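Local atomic coordinates of Baccell_00875 (Bacteroides cellulosilyticus DSM 14838, PDB entry 5NO8), a protein that probably acts as a polysaccharide lyase that removes L-rhamnose caps next to glucuronic acid from complex arabinogalactan proteins. Residues V144-N149 and G216-D221; Y200-R205 and M660-I665; H164-K169 and N177-G182. One frame throughout, in Å; residues are numbered along the deposited sequence.

Contact 1: residues V144-N149 and G216-D221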
loop_
_atom_site.group_PDB
_atom_site.type_symbol
_atom_site.label_atom_id
_atom_site.label_comp_id
_atom_site.label_asym_id
_atom_site.label_seq_id
_atom_site.Cartn_x
_atom_site.Cartn_y
_atom_site.Cartn_z
ATOM N N VAL A 144 13.630 -13.392 -11.807
ATOM C CA VAL A 144 14.676 -12.503 -12.276
ATOM C C VAL A 144 14.686 -11.309 -11.319
ATOM O O VAL A 144 13.638 -10.693 -11.048
ATOM C CB VAL A 144 14.417 -12.040 -13.716
ATOM C CG1 VAL A 144 15.460 -11.019 -14.186
ATOM C CG2 VAL A 144 14.373 -13.216 -14.660
ATOM N N TYR A 145 15.865 -10.950 -10.815
ATOM C CA TYR A 145 15.985 -9.734 -10.014
ATOM C C TYR A 145 15.762 -8.487 -10.863
ATOM O O TYR A 145 16.327 -8.353 -11.950
ATOM C CB TYR A 145 17.356 -9.647 -9.353
ATOM C CG TYR A 145 17.626 -10.707 -8.357
ATOM C CD1 TYR A 145 16.857 -10.813 -7.205
ATOM C CD2 TYR A 145 18.665 -11.598 -8.536
ATOM C CE1 TYR A 145 17.110 -11.793 -6.255
ATOM C CE2 TYR A 145 18.937 -12.568 -7.603
ATOM C CZ TYR A 145 18.185 -12.657 -6.448
ATOM O OH TYR A 145 18.483 -13.645 -5.529
ATOM N N THR A 146 14.915 -7.583 -10.351
ATOM C CA THR A 146 14.632 -6.293 -10.981
ATOM C C THR A 146 14.691 -5.269 -9.847
ATOM O O THR A 146 13.648 -4.857 -9.307
ATOM C CB THR A 146 13.273 -6.269 -11.715
ATOM O OG1 THR A 146 12.230 -6.565 -10.783
ATOM C CG2 THR A 146 13.250 -7.247 -12.887
ATOM N N PRO A 147 15.911 -4.890 -9.436
ATOM C CA PRO A 147 16.086 -4.108 -8.203
ATOM C C PRO A 147 15.776 -2.633 -8.408
ATOM O O PRO A 147 16.655 -1.795 -8.309
ATOM C CB PRO A 147 17.542 -4.365 -7.828
ATOM C CG PRO A 147 18.208 -4.619 -9.135
ATOM C CD PRO A 147 17.199 -5.344 -9.977
ATOM N N PHE A 148 14.505 -2.341 -8.665
ATOM C CA PHE A 148 14.023 -0.951 -8.825
ATOM C C PHE A 148 14.368 -0.156 -7.565
ATOM O O PHE A 148 14.298 -0.682 -6.433
ATOM C CB PHE A 148 12.512 -0.894 -9.077
ATOM C CG PHE A 148 12.084 -1.424 -10.411
ATOM C CD1 PHE A 148 12.125 -0.620 -11.543
ATOM C CD2 PHE A 148 11.596 -2.725 -10.527
ATOM C CE1 PHE A 148 11.716 -1.104 -12.786
ATOM C CE2 PHE A 148 11.205 -3.219 -11.761
ATOM C CZ PHE A 148 11.267 -2.415 -12.885
ATOM N N ASN A 149 14.716 1.122 -7.768
ATOM C CA ASN A 149 15.269 1.984 -6.711
ATOM C C ASN A 149 14.148 2.603 -5.876
ATOM O O ASN A 149 13.877 3.803 -5.960
ATOM C CB ASN A 149 16.177 3.047 -7.371
ATOM C CG ASN A 149 17.212 3.627 -6.431
ATOM O OD1 ASN A 149 17.408 3.157 -5.323
ATOM N ND2 ASN A 149 17.901 4.677 -6.903
ATOM N N GLY A 216 13.312 -2.953 -0.233
ATOM C CA GLY A 216 14.089 -4.136 -0.458
ATOM C C GLY A 216 14.341 -4.362 -1.943
ATOM O O GLY A 216 14.262 -3.439 -2.759
ATOM N N ILE A 217 14.711 -5.591 -2.265
ATOM C CA ILE A 217 15.096 -5.989 -3.613
ATOM C C ILE A 217 13.976 -6.814 -4.223
ATOM O O ILE A 217 13.677 -7.867 -3.725
ATOM C CB ILE A 217 16.386 -6.818 -3.625
ATOM C CG1 ILE A 217 17.556 -6.033 -2.998
ATOM C CG2 ILE A 217 16.741 -7.277 -5.044
ATOM C CD1 ILE A 217 17.878 -4.716 -3.648
ATOM N N ILE A 218 13.419 -6.328 -5.315
ATOM C CA ILE A 218 12.292 -6.990 -6.008
ATOM C C ILE A 218 12.820 -8.075 -6.950
ATOM O O ILE A 218 13.780 -7.844 -7.679
ATOM C CB ILE A 218 11.472 -5.955 -6.797
ATOM C CG1 ILE A 218 10.799 -4.965 -5.818
ATOM C CG2 ILE A 218 10.457 -6.627 -7.717
ATOM C CD1 ILE A 218 10.510 -3.609 -6.395
ATOM N N ALA A 219 12.187 -9.254 -6.926
ATOM C CA ALA A 219 12.404 -10.312 -7.901
ATOM C C ALA A 219 11.065 -10.648 -8.565
ATOM O O ALA A 219 10.082 -10.881 -7.877
ATOM C CB ALA A 219 12.984 -11.559 -7.253
ATOM N N LEU A 220 11.020 -10.617 -9.883
ATOM C CA LEU A 220 9.792 -10.959 -10.608
ATOM C C LEU A 220 9.756 -12.476 -10.859
ATOM O O LEU A 220 10.698 -13.034 -11.449
ATOM C CB LEU A 220 9.708 -10.165 -11.908
ATOM C CG LEU A 220 9.683 -8.638 -11.738
ATOM C CD1 LEU A 220 9.458 -7.978 -13.072
ATOM C CD2 LEU A 220 8.638 -8.122 -10.743
ATOM N N ASP A 221 8.663 -13.123 -10.445
ATOM C CA ASP A 221 8.504 -14.562 -10.576
ATOM C C ASP A 221 7.877 -14.970 -11.894
ATOM O O ASP A 221 6.809 -14.493 -12.252
ATOM C CB ASP A 221 7.639 -15.122 -9.448
ATOM C CG ASP A 221 8.236 -14.901 -8.080
ATOM O OD1 ASP A 221 9.439 -15.200 -7.892
ATOM O OD2 ASP A 221 7.510 -14.442 -7.182
HETATM O O HOH W 1 14.107 -3.403 -5.559
#
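Antiparallel pairing within a mixed beta sheet joins strand 137-145 to strand 217-221, and the chain then turns off past Thr146. Val144 and Leu220 form a hydrogen-bonded pair: Val144 N gives its hydrogen to Leu220 O over 3.0 Å, and Leu220 N returns one to Val144 O over 2.9 Å. Tyr145 and Ala219 follow as a non-hydrogen-bonded pair. The straightest bond of the ladder runs from Thr146 N to Ile218 O, 2.9 Å long with 166° at the hydrogen, the donor standing somewhat above the carbonyl plane. Beyond it Pro147 is the centre of an inverse gamma turn, in which Phe148 N reaches back to Thr146 O at 2.7 Å and bends the chain out of the strand direction. Phe148 O is nevertheless kept in touch by a water that donates to it and to Gly216 O while accepting from Ile218 N. On one side of the sheet the Tyr145 ring leans with CD1 obliquely on Ala219 CB, 3.9 Å away, and on Ile217 CG2, which also meets Pro147 CB. On the other, Thr146 crosses Leu220 at about a right angle. Its OG1 lies between the backbone N and the carbonyl carbon (chi1 59°), 3.4 Å from Leu220 CG and 3.5 Å from Ile218 CG2; the hydroxyl oxygen is thus buried among carbons, with no hydrogen-bond partner in the model. An alanine in place of Leu220 would remove CG and both methyls and would probably loosen the packing around Thr146, Ile167 and Trp237. Trp237 of strand 232-242 lies against Val144, Thr146 and Leu220 together.

Contact 2: residues Y200-R205 and M660-I665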
loop_
_atom_site.group_PDB
_atom_site.type_symbol
_atom_site.label_atom_id
_atom_site.label_comp_id
_atom_site.label_asym_id
_atom_site.label_seq_id
_atom_site.Cartn_x
_atom_site.Cartn_y
_atom_site.Cartn_z
ATOM N N TYR A 200 5.661 -11.635 -7.491
ATOM C CA TYR A 200 6.979 -11.122 -7.171
ATOM C C TYR A 200 7.358 -11.443 -5.734
ATOM O O TYR A 200 6.515 -11.738 -4.905
ATOM C CB TYR A 200 7.085 -9.624 -7.445
ATOM C CG TYR A 200 6.289 -8.745 -6.493
ATOM C CD1 TYR A 200 4.945 -8.510 -6.718
ATOM C CD2 TYR A 200 6.887 -8.154 -5.376
ATOM C CE1 TYR A 200 4.215 -7.693 -5.889
ATOM C CE2 TYR A 200 6.159 -7.325 -4.519
ATOM C CZ TYR A 200 4.812 -7.124 -4.773
ATOM O OH TYR A 200 4.029 -6.318 -3.972
ATOM N N GLU A 201 8.654 -11.374 -5.473
ATOM C CA GLU A 201 9.199 -11.591 -4.158
ATOM C C GLU A 201 9.988 -10.387 -3.738
ATOM O O GLU A 201 10.420 -9.592 -4.568
ATOM C CB GLU A 201 10.134 -12.786 -4.162
ATOM C CG GLU A 201 9.417 -14.100 -4.323
ATOM C CD GLU A 201 10.386 -15.249 -4.506
ATOM O OE1 GLU A 201 10.924 -15.713 -3.482
ATOM O OE2 GLU A 201 10.632 -15.653 -5.673
ATOM N N ILE A 202 10.193 -10.289 -2.437
ATOM C CA ILE A 202 10.983 -9.224 -1.850
ATOM C C ILE A 202 12.129 -9.891 -1.107
ATOM O O ILE A 202 11.925 -10.843 -0.333
ATOM C CB ILE A 202 10.150 -8.344 -0.874
ATOM C CG1 ILE A 202 9.064 -7.568 -1.601
ATOM C CG2 ILE A 202 11.034 -7.363 -0.090
ATOM C CD1 ILE A 202 9.541 -6.524 -2.566
ATOM N N TRP A 203 13.330 -9.359 -1.317
ATOM C CA TRP A 203 14.525 -9.816 -0.619
ATOM C C TRP A 203 15.158 -8.663 0.160
ATOM O O TRP A 203 14.958 -7.503 -0.192
ATOM C CB TRP A 203 15.552 -10.410 -1.609
ATOM C CG TRP A 203 15.063 -11.601 -2.311
ATOM C CD1 TRP A 203 14.479 -11.647 -3.534
ATOM C CD2 TRP A 203 15.075 -12.923 -1.822
ATOM N NE1 TRP A 203 14.147 -12.939 -3.850
ATOM C CE2 TRP A 203 14.484 -13.742 -2.808
ATOM C CE3 TRP A 203 15.543 -13.510 -0.645
ATOM C CZ2 TRP A 203 14.354 -15.127 -2.655
ATOM C CZ3 TRP A 203 15.382 -14.854 -0.472
ATOM C CH2 TRP A 203 14.803 -15.661 -1.480
ATOM N N GLU A 204 15.899 -9.017 1.214
ATOM C CA GLU A 204 16.701 -8.075 2.034
ATOM C C GLU A 204 15.872 -7.060 2.844
ATOM O O GLU A 204 16.071 -5.830 2.788
ATOM C CB GLU A 204 17.757 -7.377 1.191
ATOM C CG GLU A 204 18.705 -8.318 0.469
ATOM C CD GLU A 204 19.557 -9.135 1.431
ATOM O OE1 GLU A 204 19.827 -8.647 2.546
ATOM O OE2 GLU A 204 19.944 -10.272 1.101
ATOM N N ARG A 205 14.944 -7.595 3.611
ATOM C CA ARG A 205 14.289 -6.814 4.652
ATOM C C ARG A 205 14.784 -7.265 6.028
ATOM O O ARG A 205 15.185 -8.423 6.216
ATOM C CB ARG A 205 12.780 -6.959 4.558
ATOM C CG ARG A 205 12.208 -6.531 3.212
ATOM C CD ARG A 205 12.530 -5.086 2.833
ATOM N NE ARG A 205 12.122 -4.059 3.814
ATOM C CZ ARG A 205 10.920 -3.471 3.893
ATOM N NH1 ARG A 205 9.927 -3.802 3.062
ATOM N NH2 ARG A 205 10.683 -2.553 4.845
ATOM N N MET A 660 -0.088 -9.192 3.922
ATOM C CA MET A 660 1.284 -9.320 3.421
ATOM C C MET A 660 1.185 -9.840 1.985
ATOM O O MET A 660 0.838 -10.990 1.760
ATOM C CB MET A 660 2.114 -10.264 4.312
ATOM C CG MET A 660 2.141 -9.901 5.793
ATOM S SD MET A 660 2.685 -8.220 6.061
ATOM C CE MET A 660 4.237 -8.142 5.175
ATOM N N TYR A 661 1.506 -8.984 1.022
ATOM C CA TYR A 661 1.111 -9.173 -0.371
ATOM C C TYR A 661 2.024 -10.052 -1.270
ATOM O O TYR A 661 1.503 -10.860 -2.048
ATOM C CB TYR A 661 0.848 -7.810 -1.030
ATOM C CG TYR A 661 0.277 -7.919 -2.408
ATOM C CD1 TYR A 661 -1.096 -8.083 -2.610
ATOM C CD2 TYR A 661 1.100 -7.908 -3.530
ATOM C CE1 TYR A 661 -1.610 -8.235 -3.887
ATOM C CE2 TYR A 661 0.586 -8.046 -4.809
ATOM C CZ TYR A 661 -0.768 -8.207 -4.974
ATOM O OH TYR A 661 -1.266 -8.357 -6.226
ATOM N N PRO A 662 3.349 -9.853 -1.212
ATOM C CA PRO A 662 4.194 -10.609 -2.151
ATOM C C PRO A 662 4.113 -12.113 -1.970
ATOM O O PRO A 662 3.676 -12.591 -0.932
ATOM C CB PRO A 662 5.612 -10.120 -1.842
ATOM C CG PRO A 662 5.426 -8.821 -1.146
ATOM C CD PRO A 662 4.158 -8.974 -0.354
ATOM N N TYR A 663 4.596 -12.843 -2.961
ATOM C CA TYR A 663 4.617 -14.287 -2.917
ATOM C C TYR A 663 5.399 -14.771 -1.707
ATOM O O TYR A 663 4.937 -15.628 -0.952
ATOM C CB TYR A 663 5.230 -14.802 -4.224
ATOM C CG TYR A 663 5.511 -16.295 -4.283
ATOM C CD1 TYR A 663 4.515 -17.222 -4.073
ATOM C CD2 TYR A 663 6.759 -16.746 -4.649
ATOM C CE1 TYR A 663 4.764 -18.586 -4.150
ATOM C CE2 TYR A 663 7.058 -18.094 -4.715
ATOM C CZ TYR A 663 6.062 -19.021 -4.475
ATOM O OH TYR A 663 6.392 -20.363 -4.544
ATOM N N LYS A 664 6.609 -14.243 -1.572
ATOM C CA LYS A 664 7.489 -14.518 -0.447
ATOM C C LYS A 664 8.289 -13.284 -0.111
ATOM O O LYS A 664 8.460 -12.372 -0.932
ATOM C CB LYS A 664 8.465 -15.655 -0.765
ATOM C CG LYS A 664 7.798 -17.009 -0.955
ATOM C CD LYS A 664 8.756 -18.099 -1.382
ATOM C CE LYS A 664 8.039 -19.442 -1.406
ATOM N NZ LYS A 664 8.902 -20.567 -1.843
ATOM N N ILE A 665 8.747 -13.259 1.127
ATOM C CA ILE A 665 9.633 -12.221 1.624
ATOM C C ILE A 665 10.809 -12.924 2.276
ATOM O O ILE A 665 10.659 -13.652 3.282
ATOM C CB ILE A 665 8.897 -11.322 2.633
ATOM C CG1 ILE A 665 7.707 -10.616 1.952
ATOM C CG2 ILE A 665 9.872 -10.305 3.236
ATOM C CD1 ILE A 665 6.578 -10.297 2.899
#
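Tyr200 and Tyr661 cross at about a right angle, the phenol end of Tyr200 meeting a side of the Tyr661 ring. Tyr200 OH sits near the plane of that ring, 3.4 Å from Tyr661 CD2, and Tyr200 CE1 comes to its edge 3.8 Å from Tyr661 CE2. The neighbouring Pro662 sets its CA over one face of the Tyr200 ring, while its CG lies 3.8 Å from Tyr200 CE2 and also touches Ile202 CG1. Tyr200 reaches this place with CG in the crowded position between its own N and carbonyl carbon (chi1 70°), which brings the ring back from a bond that leaves the backbone away from residues 660-665. In the backbone, Tyr663 N donates to Tyr200 O at 2.9 Å, nearly along the C=O axis, and Ile202 N to Lys664 O at 3.1 Å. The second bond belongs to a short parallel pairing of strand 199-203 with strand 664-665, in which Ile202 lies beside Ile665. Glu201, Tyr663 and Lys664 run side by side in one direction. Glu201 CG meets the edge of the Tyr663 ring at CD2, its carboxylate turned 84° to the ring, and Lys664 CG lies over a face of the same ring, toward the rim. Glu201 OE1 rests against Lys664 CB at 3.7 Å, but Lys664 NZ goes on to a salt bridge with Asp141, which also bonds Tyr663 OH. Glu201 OE2 is held by Tyr76 OH and lies close to Asp221 OD1, and Tyr200 OH bonds Asp608. Two carboxylates so close in a buried setting suggest that Glu201 or Asp221 may carry a proton.

Contact 3: residues H164-K169 and N177-G182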
loop_
_atom_site.group_PDB
_atom_site.type_symbol
_atom_site.label_atom_id
_atom_site.label_comp_id
_atom_site.label_asym_id
_atom_site.label_seq_id
_atom_site.Cartn_x
_atom_site.Cartn_y
_atom_site.Cartn_z
ATOM N N HIS A 164 8.401 5.143 -6.881
ATOM C CA HIS A 164 7.325 4.255 -6.423
ATOM C C HIS A 164 7.114 3.204 -7.517
ATOM O O HIS A 164 6.738 3.535 -8.649
ATOM C CB HIS A 164 6.053 5.048 -6.194
ATOM C CG HIS A 164 6.167 6.056 -5.097
ATOM N ND1 HIS A 164 6.633 5.730 -3.844
ATOM C CD2 HIS A 164 5.835 7.370 -5.051
ATOM C CE1 HIS A 164 6.582 6.804 -3.072
ATOM N NE2 HIS A 164 6.117 7.814 -3.784
ATOM N N THR A 165 7.367 1.948 -7.177
ATOM C CA THR A 165 7.365 0.880 -8.160
ATOM C C THR A 165 6.036 0.122 -8.108
ATOM O O THR A 165 5.768 -0.583 -7.157
ATOM C CB THR A 165 8.586 -0.008 -7.882
ATOM O OG1 THR A 165 9.758 0.839 -7.901
ATOM C CG2 THR A 165 8.745 -1.021 -8.925
ATOM N N HIS A 166 5.213 0.302 -9.120
ATOM C CA HIS A 166 3.867 -0.274 -9.150
ATOM C C HIS A 166 3.956 -1.549 -9.958
ATOM O O HIS A 166 4.034 -1.508 -11.191
ATOM C CB HIS A 166 2.914 0.728 -9.748
ATOM C CG HIS A 166 2.820 1.972 -8.923
ATOM N ND1 HIS A 166 2.402 1.947 -7.608
ATOM C CD2 HIS A 166 3.183 3.258 -9.186
ATOM C CE1 HIS A 166 2.488 3.173 -7.106
ATOM N NE2 HIS A 166 2.936 3.990 -8.046
ATOM N N ILE A 167 3.925 -2.666 -9.241
ATOM C CA ILE A 167 4.114 -3.987 -9.841
ATOM C C ILE A 167 2.747 -4.609 -10.084
ATOM O O ILE A 167 1.924 -4.614 -9.174
ATOM C CB ILE A 167 4.909 -4.901 -8.908
ATOM C CG1 ILE A 167 6.240 -4.244 -8.528
ATOM C CG2 ILE A 167 5.154 -6.262 -9.570
ATOM C CD1 ILE A 167 6.893 -4.921 -7.351
ATOM N N TRP A 168 2.513 -5.100 -11.295
ATOM C CA TRP A 168 1.312 -5.878 -11.586
ATOM C C TRP A 168 1.692 -7.254 -12.059
ATOM O O TRP A 168 2.281 -7.408 -13.159
ATOM C CB TRP A 168 0.379 -5.208 -12.577
ATOM C CG TRP A 168 -0.860 -6.010 -12.818
ATOM C CD1 TRP A 168 -1.411 -6.311 -14.030
ATOM C CD2 TRP A 168 -1.681 -6.662 -11.829
ATOM N NE1 TRP A 168 -2.507 -7.104 -13.855
ATOM C CE2 TRP A 168 -2.718 -7.316 -12.526
ATOM C CE3 TRP A 168 -1.665 -6.720 -10.425
ATOM C CZ2 TRP A 168 -3.726 -8.047 -11.877
ATOM C CZ3 TRP A 168 -2.649 -7.475 -9.782
ATOM C CH2 TRP A 168 -3.676 -8.116 -10.526
ATOM N N LYS A 169 1.321 -8.244 -11.245
ATOM C CA LYS A 169 1.555 -9.652 -11.542
ATOM C C LYS A 169 0.523 -10.207 -12.532
ATOM O O LYS A 169 -0.106 -11.237 -12.301
ATOM C CB LYS A 169 1.590 -10.479 -10.233
ATOM C CG LYS A 169 0.290 -10.475 -9.441
ATOM C CD LYS A 169 0.386 -11.284 -8.145
ATOM C CE LYS A 169 -1.003 -11.363 -7.515
ATOM N NZ LYS A 169 -1.021 -12.109 -6.246
ATOM N N ASN A 177 5.157 -0.098 -13.436
ATOM C CA ASN A 177 5.117 1.325 -13.691
ATOM C C ASN A 177 5.862 1.991 -12.552
ATOM O O ASN A 177 5.386 1.992 -11.433
ATOM C CB ASN A 177 3.678 1.791 -13.766
ATOM C CG ASN A 177 3.556 3.256 -14.113
ATOM O OD1 ASN A 177 4.516 3.870 -14.613
ATOM N ND2 ASN A 177 2.398 3.839 -13.830
ATOM N N ALA A 178 7.070 2.503 -12.830
ATOM C CA ALA A 178 7.894 3.129 -11.839
ATOM C C ALA A 178 7.789 4.640 -11.947
ATOM O O ALA A 178 8.245 5.239 -12.907
ATOM C CB ALA A 178 9.318 2.659 -11.990
ATOM N N ILE A 179 7.132 5.239 -10.954
ATOM C CA ILE A 179 6.842 6.668 -10.950
ATOM C C ILE A 179 7.813 7.368 -10.019
ATOM O O ILE A 179 7.880 7.064 -8.839
ATOM C CB ILE A 179 5.386 6.924 -10.517
ATOM C CG1 ILE A 179 4.397 6.250 -11.475
ATOM C CG2 ILE A 179 5.103 8.411 -10.404
ATOM C CD1 ILE A 179 4.445 6.718 -12.908
ATOM N N ARG A 180 8.609 8.279 -10.554
ATOM C CA ARG A 180 9.506 9.070 -9.728
ATOM C C ARG A 180 8.705 9.719 -8.612
ATOM O O ARG A 180 7.609 10.235 -8.848
ATOM C CB ARG A 180 10.215 10.144 -10.559
ATOM C CG ARG A 180 11.393 10.805 -9.852
ATOM C CD ARG A 180 11.779 12.067 -10.610
ATOM N NE ARG A 180 11.999 11.809 -12.032
ATOM C CZ ARG A 180 13.171 11.631 -12.641
ATOM N NH1 ARG A 180 14.322 11.709 -11.992
ATOM N NH2 ARG A 180 13.184 11.375 -13.935
ATOM N N MET A 181 9.221 9.661 -7.397
ATOM C CA MET A 181 8.396 9.972 -6.219
ATOM C C MET A 181 7.903 11.429 -6.196
ATOM O O MET A 181 6.781 11.707 -5.742
ATOM C CB MET A 181 9.089 9.579 -4.917
ATOM C CG MET A 181 9.390 8.083 -4.801
ATOM S SD MET A 181 10.032 7.669 -3.193
ATOM C CE MET A 181 10.325 5.905 -3.355
ATOM N N GLY A 182 8.697 12.340 -6.745
ATOM C CA GLY A 182 8.269 13.743 -6.901
ATOM C C GLY A 182 7.344 14.009 -8.063
ATOM O O GLY A 182 6.986 15.149 -8.303
HETATM O O HOH W 2 5.570 10.523 -3.659
#
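His164 buries the most surface here, and Met181 supplies the lid over its ring. Met181 CG stands over the centre of one face, 3.5 Å from the ring centroid and 10° off the normal, a CH-pi contact. The methionine chain is extended beyond CG and crosses the histidine at about a right angle, so that SD follows obliquely at 4.0 Å from the centroid and CE comes near His164 ND1. In the plane of the ring a water bonds His164 NE2 at 2.8 Å and donates to Met181 O, tying the imidazole to the backbone that carries its lid. His166, on the same face of the sheet, is turned so that Ile179 CG1 meets its ring edge, 4.0 Å from CD2, while its CB packs 3.2 Å from Asn177 O; its NE2 bonds Ala577 O. The backbones form a regular antiparallel hairpin ladder. His164 exchanges two hydrogen bonds with Ile179 and His166 two with Asn177, and the Thr165-Ala178 pair between them is non-hydrogen-bonded. Strand 163-168 is an outermost strand of its antiparallel sheet within this chain, with strand 187-194 next beyond strand 175-180. Helix 245-254 covers Asn177 and Ile179, Phe578 meets the His164 ring, and Thr165 and Ile167 face strand 217-221.

From the N terminus, residues 144-149 come first and open the loop that contact 1 closes 66 residues later at 216-221. Inside it lies contact 3, a hairpin closed after seven intervening residues. Residues 200-205 also fall within that loop, but their partner waits until 660-665, so contact 2 crosses contact 1 while following contact 3 in series. Contacts 1 and 2 share one mixed sheet, where strands 199-203 and 217-221 are neighbours; Trp203 O probably accepts a hydrogen bond from Ile217 N. Contact 3 belongs to a second sheet, packed on the first through Thr165 and Ile167. Contact 2 brings the chain back from the helices between residues 338 and 644.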